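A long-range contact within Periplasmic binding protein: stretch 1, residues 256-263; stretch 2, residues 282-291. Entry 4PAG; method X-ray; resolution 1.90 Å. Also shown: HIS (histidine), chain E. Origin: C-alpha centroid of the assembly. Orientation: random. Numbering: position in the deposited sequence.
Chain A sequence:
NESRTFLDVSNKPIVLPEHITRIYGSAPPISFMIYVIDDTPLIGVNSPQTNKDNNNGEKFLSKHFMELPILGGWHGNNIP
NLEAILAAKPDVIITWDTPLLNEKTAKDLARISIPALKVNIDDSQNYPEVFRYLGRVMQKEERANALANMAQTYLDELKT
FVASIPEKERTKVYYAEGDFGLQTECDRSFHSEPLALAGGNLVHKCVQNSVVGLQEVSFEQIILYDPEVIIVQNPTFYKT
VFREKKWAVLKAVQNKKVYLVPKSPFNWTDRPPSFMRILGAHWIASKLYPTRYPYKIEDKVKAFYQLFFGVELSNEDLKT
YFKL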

ATOM      1  N   LYS A 256      -9.145  -7.486 -23.435  1.00 16.69           N
ATOM      2  CA  LYS A 256      -9.810  -6.951 -22.236  1.00 18.68           C
ATOM      3  C   LYS A 256      -9.051  -7.295 -20.948  1.00 17.57           C
ATOM      4  O   LYS A 256      -9.641  -7.447 -19.885  1.00 18.46           O
ATOM      5  CB  LYS A 256     -11.263  -7.424 -22.160  1.00 21.91           C
ATOM      6  CG  LYS A 256     -12.059  -7.162 -23.437  1.00 26.77           C
ATOM      7  CD  LYS A 256     -13.333  -7.989 -23.456  1.00 32.08           C
ATOM      8  CE  LYS A 256     -14.365  -7.418 -24.411  1.00 41.20           C
ATOM      9  NZ  LYS A 256     -13.885  -7.372 -25.820  1.00 47.64           N
ATOM     10  N   LYS A 257      -7.733  -7.390 -21.051  1.00 16.85           N
ATOM     11  CA  LYS A 257      -6.878  -7.663 -19.896  1.00 16.21           C
ATOM     12  C   LYS A 257      -6.343  -6.334 -19.340  1.00 15.44           C
ATOM     13  O   LYS A 257      -5.133  -6.074 -19.298  1.00 14.02           O
ATOM     14  CB  LYS A 257      -5.770  -8.642 -20.286  1.00 17.05           C
ATOM     15  CG  LYS A 257      -6.302 -10.053 -20.527  1.00 20.27           C
ATOM     16  CD  LYS A 257      -5.342 -10.927 -21.318  1.00 23.51           C
ATOM     17  CE  LYS A 257      -4.185 -11.424 -20.477  1.00 25.53           C
ATOM     18  NZ  LYS A 257      -4.580 -12.542 -19.570  1.00 29.88           N
ATOM     19  N   VAL A 258      -7.295  -5.501 -18.928  1.00 14.90           N
ATOM     20  CA  VAL A 258      -7.059  -4.180 -18.372  1.00 14.20           C
ATOM     21  C   VAL A 258      -7.906  -4.108 -17.104  1.00 14.36           C
ATOM     22  O   VAL A 258      -9.114  -4.327 -17.165  1.00 14.04           O
ATOM     23  CB  VAL A 258      -7.517  -3.076 -19.348  1.00 14.39           C
ATOM     24  CG1 VAL A 258      -7.298  -1.692 -18.752  1.00 13.43           C
ATOM     25  CG2 VAL A 258      -6.825  -3.209 -20.705  1.00 14.70           C
ATOM     26  N   TYR A 259      -7.287  -3.826 -15.957  1.00 14.89           N
ATOM     27  CA  TYR A 259      -7.983  -3.937 -14.666  1.00 14.83           C
ATOM     28  C   TYR A 259      -7.746  -2.724 -13.789  1.00 13.97           C
ATOM     29  O   TYR A 259      -6.614  -2.247 -13.664  1.00 13.34           O
ATOM     30  CB  TYR A 259      -7.555  -5.221 -13.933  1.00 15.75           C
ATOM     31  CG  TYR A 259      -7.700  -6.462 -14.802  1.00 16.81           C
ATOM     32  CD1 TYR A 259      -8.946  -7.028 -15.035  1.00 15.99           C
ATOM     33  CD2 TYR A 259      -6.597  -7.026 -15.436  1.00 17.41           C
ATOM     34  CE1 TYR A 259      -9.091  -8.133 -15.867  1.00 16.96           C
ATOM     35  CE2 TYR A 259      -6.731  -8.142 -16.258  1.00 18.10           C
ATOM     36  CZ  TYR A 259      -7.982  -8.692 -16.462  1.00 16.36           C
ATOM     37  OH  TYR A 259      -8.126  -9.797 -17.262  1.00 18.68           O
ATOM     38  N   LEU A 260      -8.828  -2.235 -13.189  1.00 13.10           N
ATOM     39  CA  LEU A 260      -8.801  -1.052 -12.341  1.00 13.39           C
ATOM     40  C   LEU A 260      -8.518  -1.469 -10.896  1.00 12.11           C
ATOM     41  O   LEU A 260      -9.184  -2.334 -10.349  1.00 12.47           O
ATOM     42  CB  LEU A 260     -10.141  -0.315 -12.430  1.00 14.88           C
ATOM     43  CG  LEU A 260     -10.321   1.015 -11.707  1.00 16.95           C
ATOM     44  CD1 LEU A 260      -9.377   2.080 -12.237  1.00 18.44           C
ATOM     45  CD2 LEU A 260     -11.774   1.474 -11.824  1.00 18.50           C
ATOM     46  N   VAL A 261      -7.517  -0.859 -10.285  1.00 12.28           N
ATOM     47  CA  VAL A 261      -7.135  -1.211  -8.914  1.00 13.19           C
ATOM     48  C   VAL A 261      -8.239  -0.799  -7.934  1.00 12.49           C
ATOM     49  O   VAL A 261      -8.653   0.354  -7.937  1.00 14.65           O
ATOM     50  CB  VAL A 261      -5.813  -0.518  -8.507  1.00 13.27           C
ATOM     51  CG1 VAL A 261      -5.449  -0.830  -7.069  1.00 13.11           C
ATOM     52  CG2 VAL A 261      -4.674  -0.936  -9.421  1.00 13.82           C
ATOM     53  N   PRO A 262      -8.720  -1.734  -7.090  1.00 11.90           N
ATOM     54  CA  PRO A 262      -9.668  -1.373  -6.037  1.00 14.20           C
ATOM     55  C   PRO A 262      -9.101  -0.429  -4.987  1.00 14.81           C
ATOM     56  O   PRO A 262      -7.894  -0.452  -4.687  1.00 14.07           O
ATOM     57  CB  PRO A 262     -10.013  -2.716  -5.390  1.00 15.62           C
ATOM     58  CG  PRO A 262      -9.716  -3.730  -6.437  1.00 14.01           C
ATOM     59  CD  PRO A 262      -8.519  -3.188  -7.156  1.00 13.08           C
ATOM     60  N   LYS A 263      -9.985   0.383  -4.426  1.00 15.33           N
ATOM     61  CA  LYS A 263      -9.587   1.503  -3.573  1.00 16.50           C
ATOM     62  C   LYS A 263     -10.326   1.601  -2.248  1.00 15.02           C
ATOM     63  O   LYS A 263     -10.064   2.527  -1.481  1.00 13.57           O
ATOM     64  CB  LYS A 263      -9.792   2.811  -4.342  1.00 17.81           C
ATOM     65  CG  LYS A 263      -8.914   2.915  -5.566  1.00 20.62           C
ATOM     66  CD  LYS A 263      -9.287   4.067  -6.457  1.00 22.22           C
ATOM     67  CE  LYS A 263      -8.342   4.116  -7.642  1.00 23.49           C
ATOM     68  NZ  LYS A 263      -8.615   3.023  -8.610  1.00 23.07           N
ATOM     69  N   HIS A 282      -1.979 -10.661  -4.466  1.00 13.10           N
ATOM     70  CA  HIS A 282      -2.762 -11.828  -4.893  1.00 13.57           C
ATOM     71  C   HIS A 282      -3.744 -11.465  -6.000  1.00 14.56           C
ATOM     72  O   HIS A 282      -3.867 -12.187  -7.003  1.00 16.28           O
ATOM     73  CB  HIS A 282      -3.504 -12.471  -3.723  1.00 13.92           C
ATOM     74  CG  HIS A 282      -2.680 -13.461  -2.970  1.00 14.98           C
ATOM     75  ND1 HIS A 282      -2.536 -14.767  -3.378  1.00 15.60           N
ATOM     76  CD2 HIS A 282      -1.938 -13.332  -1.845  1.00 15.03           C
ATOM     77  CE1 HIS A 282      -1.746 -15.405  -2.534  1.00 16.77           C
ATOM     78  NE2 HIS A 282      -1.370 -14.555  -1.596  1.00 16.82           N
ATOM     79  N   TRP A 283      -4.440 -10.351  -5.821  1.00 14.04           N
ATOM     80  CA  TRP A 283      -5.338  -9.844  -6.860  1.00 14.63           C
ATOM     81  C   TRP A 283      -4.591  -9.646  -8.182  1.00 13.56           C
ATOM     82  O   TRP A 283      -5.055 -10.099  -9.243  1.00 13.24           O
ATOM     83  CB  TRP A 283      -6.001  -8.546  -6.405  1.00 14.44           C
ATOM     84  CG  TRP A 283      -6.811  -7.888  -7.471  1.00 15.63           C
ATOM     85  CD1 TRP A 283      -8.063  -8.246  -7.886  1.00 16.37           C
ATOM     86  CD2 TRP A 283      -6.432  -6.763  -8.266  1.00 14.25           C
ATOM     87  NE1 TRP A 283      -8.486  -7.411  -8.883  1.00 15.92           N
ATOM     88  CE2 TRP A 283      -7.503  -6.495  -9.144  1.00 14.56           C
ATOM     89  CE3 TRP A 283      -5.291  -5.958  -8.330  1.00 14.21           C
ATOM     90  CZ2 TRP A 283      -7.473  -5.449 -10.060  1.00 13.10           C
ATOM     91  CZ3 TRP A 283      -5.257  -4.928  -9.255  1.00 14.63           C
ATOM     92  CH2 TRP A 283      -6.345  -4.682 -10.106  1.00 13.57           C
ATOM     93  N   ILE A 284      -3.433  -8.990  -8.122  1.00 12.95           N
ATOM     94  CA  ILE A 284      -2.573  -8.846  -9.310  1.00 13.87           C
ATOM     95  C   ILE A 284      -2.197 -10.215  -9.919  1.00 13.84           C
ATOM     96  O   ILE A 284      -2.290 -10.405 -11.144  1.00 13.30           O
ATOM     97  CB  ILE A 284      -1.279  -8.049  -9.006  1.00 14.39           C
ATOM     98  CG1 ILE A 284      -1.603  -6.577  -8.722  1.00 15.08           C
ATOM     99  CG2 ILE A 284      -0.313  -8.116 -10.174  1.00 14.45           C
ATOM    100  CD1 ILE A 284      -0.469  -5.838  -8.041  1.00 15.34           C
ATOM    101  N   ALA A 285      -1.760 -11.156  -9.084  1.00 14.41           N
ATOM    102  CA  ALA A 285      -1.389 -12.492  -9.575  1.00 14.95           C
ATOM    103  C   ALA A 285      -2.547 -13.177 -10.309  1.00 15.55           C
ATOM    104  O   ALA A 285      -2.347 -13.824 -11.353  1.00 16.46           O
ATOM    105  CB  ALA A 285      -0.899 -13.368  -8.428  1.00 15.40           C
ATOM    106  N   SER A 286      -3.752 -13.017  -9.771  1.00 13.90           N
ATOM    107  CA  SER A 286      -4.963 -13.580 -10.374  1.00 15.59           C
ATOM    108  C   SER A 286      -5.221 -13.000 -11.767  1.00 16.52           C
ATOM    109  O   SER A 286      -5.754 -13.686 -12.632  1.00 20.05           O
ATOM    110  CB  SER A 286      -6.189 -13.366  -9.476  1.00 17.50           C
ATOM    111  OG  SER A 286      -6.692 -12.033  -9.548  1.00 18.69           O
ATOM    112  N   LYS A 287      -4.838 -11.747 -11.980  1.00 16.23           N
ATOM    113  CA  LYS A 287      -4.994 -11.108 -13.284  1.00 16.10           C
ATOM    114  C   LYS A 287      -3.842 -11.447 -14.240  1.00 14.96           C
ATOM    115  O   LYS A 287      -4.063 -11.580 -15.436  1.00 18.16           O
ATOM    116  CB  LYS A 287      -5.117  -9.590 -13.124  1.00 17.37           C
ATOM    117  CG  LYS A 287      -6.302  -9.126 -12.284  1.00 19.28           C
ATOM    118  CD  LYS A 287      -7.633  -9.706 -12.758  1.00 20.12           C
ATOM    119  CE  LYS A 287      -8.792  -9.144 -11.954  1.00 21.67           C
ATOM    120  NZ  LYS A 287      -9.982 -10.024 -12.067  1.00 22.58           N
ATOM    121  N   LEU A 288      -2.625 -11.586 -13.719  1.00 13.93           N
ATOM    122  CA  LEU A 288      -1.464 -11.948 -14.544  1.00 14.48           C
ATOM    123  C   LEU A 288      -1.486 -13.418 -15.005  1.00 15.20           C
ATOM    124  O   LEU A 288      -0.984 -13.745 -16.077  1.00 17.73           O
ATOM    125  CB  LEU A 288      -0.168 -11.677 -13.780  1.00 14.17           C
ATOM    126  CG  LEU A 288       0.136 -10.242 -13.332  1.00 14.82           C
ATOM    127  CD1 LEU A 288       1.482 -10.211 -12.604  1.00 14.87           C
ATOM    128  CD2 LEU A 288       0.132  -9.270 -14.498  1.00 15.63           C
ATOM    129  N   TYR A 289      -2.072 -14.285 -14.184  1.00 15.00           N
ATOM    130  CA  TYR A 289      -2.040 -15.733 -14.380  1.00 16.97           C
ATOM    131  C   TYR A 289      -3.436 -16.318 -14.211  1.00 18.03           C
ATOM    132  O   TYR A 289      -3.676 -17.108 -13.303  1.00 21.18           O
ATOM    133  CB  TYR A 289      -1.043 -16.363 -13.405  1.00 17.71           C
ATOM    134  CG  TYR A 289       0.330 -15.799 -13.624  1.00 17.83           C
ATOM    135  CD1 TYR A 289       1.059 -16.152 -14.755  1.00 17.87           C
ATOM    136  CD2 TYR A 289       0.873 -14.845 -12.756  1.00 17.67           C
ATOM    137  CE1 TYR A 289       2.301 -15.615 -14.999  1.00 18.61           C
ATOM    138  CE2 TYR A 289       2.127 -14.299 -12.999  1.00 16.48           C
ATOM    139  CZ  TYR A 289       2.830 -14.688 -14.129  1.00 17.53           C
ATOM    140  OH  TYR A 289       4.071 -14.173 -14.406  1.00 17.96           O
ATOM    141  N   PRO A 290      -4.368 -15.931 -15.099  1.00 21.71           N
ATOM    142  CA  PRO A 290      -5.768 -16.357 -14.942  1.00 25.02           C
ATOM    143  C   PRO A 290      -5.972 -17.872 -14.993  1.00 27.09           C
ATOM    144  O   PRO A 290      -6.908 -18.376 -14.376  1.00 29.88           O
ATOM    145  CB  PRO A 290      -6.500 -15.666 -16.103  1.00 24.65           C
ATOM    146  CG  PRO A 290      -5.449 -15.234 -17.052  1.00 23.10           C
ATOM    147  CD  PRO A 290      -4.185 -15.042 -16.259  1.00 21.92           C
ATOM    148  N   THR A 291      -5.108 -18.590 -15.702  1.00 24.94           N
ATOM    149  CA  THR A 291      -5.225 -20.043 -15.764  1.00 29.89           C
ATOM    150  C   THR A 291      -4.361 -20.765 -14.721  1.00 29.95           C
ATOM    151  O   THR A 291      -4.721 -21.848 -14.277  1.00 39.74           O
ATOM    152  CB  THR A 291      -4.900 -20.573 -17.173  1.00 33.38           C
ATOM    153  OG1 THR A 291      -3.551 -20.240 -17.517  1.00 41.88           O
ATOM    154  CG2 THR A 291      -5.843 -19.965 -18.190  1.00 30.65           C
TER
HETATM  155  N   HIS E 403     -14.269   1.797  -9.787  0.50 28.91           N
HETATM  156  CA  HIS E 403     -13.362   2.005  -8.625  0.50 25.90           C
HETATM  157  C   HIS E 403     -12.675   3.360  -8.715  0.50 22.60           C
HETATM  158  O   HIS E 403     -11.487   3.515  -9.031  0.50 15.82           O
HETATM  159  CB  HIS E 403     -12.334   0.885  -8.528  0.50 24.46           C
HETATM  160  CG  HIS E 403     -12.922  -0.485  -8.658  0.50 24.82           C
HETATM  161  ND1 HIS E 403     -12.223  -1.554  -9.177  0.50 21.02           N
HETATM  162  CD2 HIS E 403     -14.149  -0.958  -8.339  0.50 27.39           C
HETATM  163  CE1 HIS E 403     -12.989  -2.629  -9.162  0.50 24.88           C
HETATM  164  NE2 HIS E 403     -14.164  -2.296  -8.658  0.50 28.41           N
HETATM  165  OXT HIS E 403     -13.339   4.356  -8.470  0.50 24.38           O
HETATM  166  O   HOH W   1      -6.172 -11.478 -17.228  1.00 25.61           O
HETATM  167  O   HOH W   2      -2.262 -12.950 -18.585  1.00 32.45           O

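The centre of the contact is the indole of Trp 283, which projects from the helix of residues 282-288 toward the strand of residues 258-260 and the loop that follows it. Its six-membered ring is covered over one face by Pro 262, whose CD lies 3.9 Å from the ring centroid and 13° off the normal. This is a CH-pi contact, in which a C-H group next to the electron-withdrawing proline nitrogen meets the electron-rich face of the indole. Val 261 CA, 3.8 Å from Trp 283 CH2, and Tyr 259 CB, 3.9 Å from Trp 283 CZ2, approach the ring obliquely; Val 261 CG2 also packs 4.0 Å from Trp 283 CZ3. A single large side chain thus gathers apolar groups from the strand and the loop after it, and the backbone itself comes close as well, with Leu 260 O 3.6 Å from Trp 283 CZ2. The CA-to-CB bond of Leu 260 points away from the helix.

The strand and helix run nearly antiparallel, at 161° between their directions, and their axes approach to 10.3 Å. Side chains bridge this gap, and no direct hydrogen bond crosses between the stretches. Because the directions oppose, the chain advances from Trp 283 to Lys 287, one helical turn, as the facing stretch is followed back to Tyr 259 and Lys 257.

Here the second CH-pi contact forms. Lys 287, with chi1 and chi2 both m, lays its aliphatic chain over one face of the Tyr 259 ring; CD sits 3.6 Å from the centroid and only 4° off the normal, while Lys 287 CE is 3.7 Å from Tyr 259 CD1.

Farther out, the contact becomes polar and water-mediated. Lys 257 starts sideways to the helix, but the end of its side chain comes nearer, leaving NZ 3.8 Å from Pro 290 CG and 4.3 Å from Lys 287 O, too far for a direct hydrogen bond to that carbonyl. One water fills this gap: it accepts from Lys 257 NZ at 3.0 Å, donates to Lys 287 O at 2.8 Å, and is hydrogen-bonded to Tyr 259 OH at 2.6 Å. A second water accepts from Lys 257 NZ at 2.6 Å and donates to Leu 288 O at 2.9 Å. The ammonium group is therefore linked through water to two carbonyls at the C-terminal end of the helix, where the helix dipole favours positive charge.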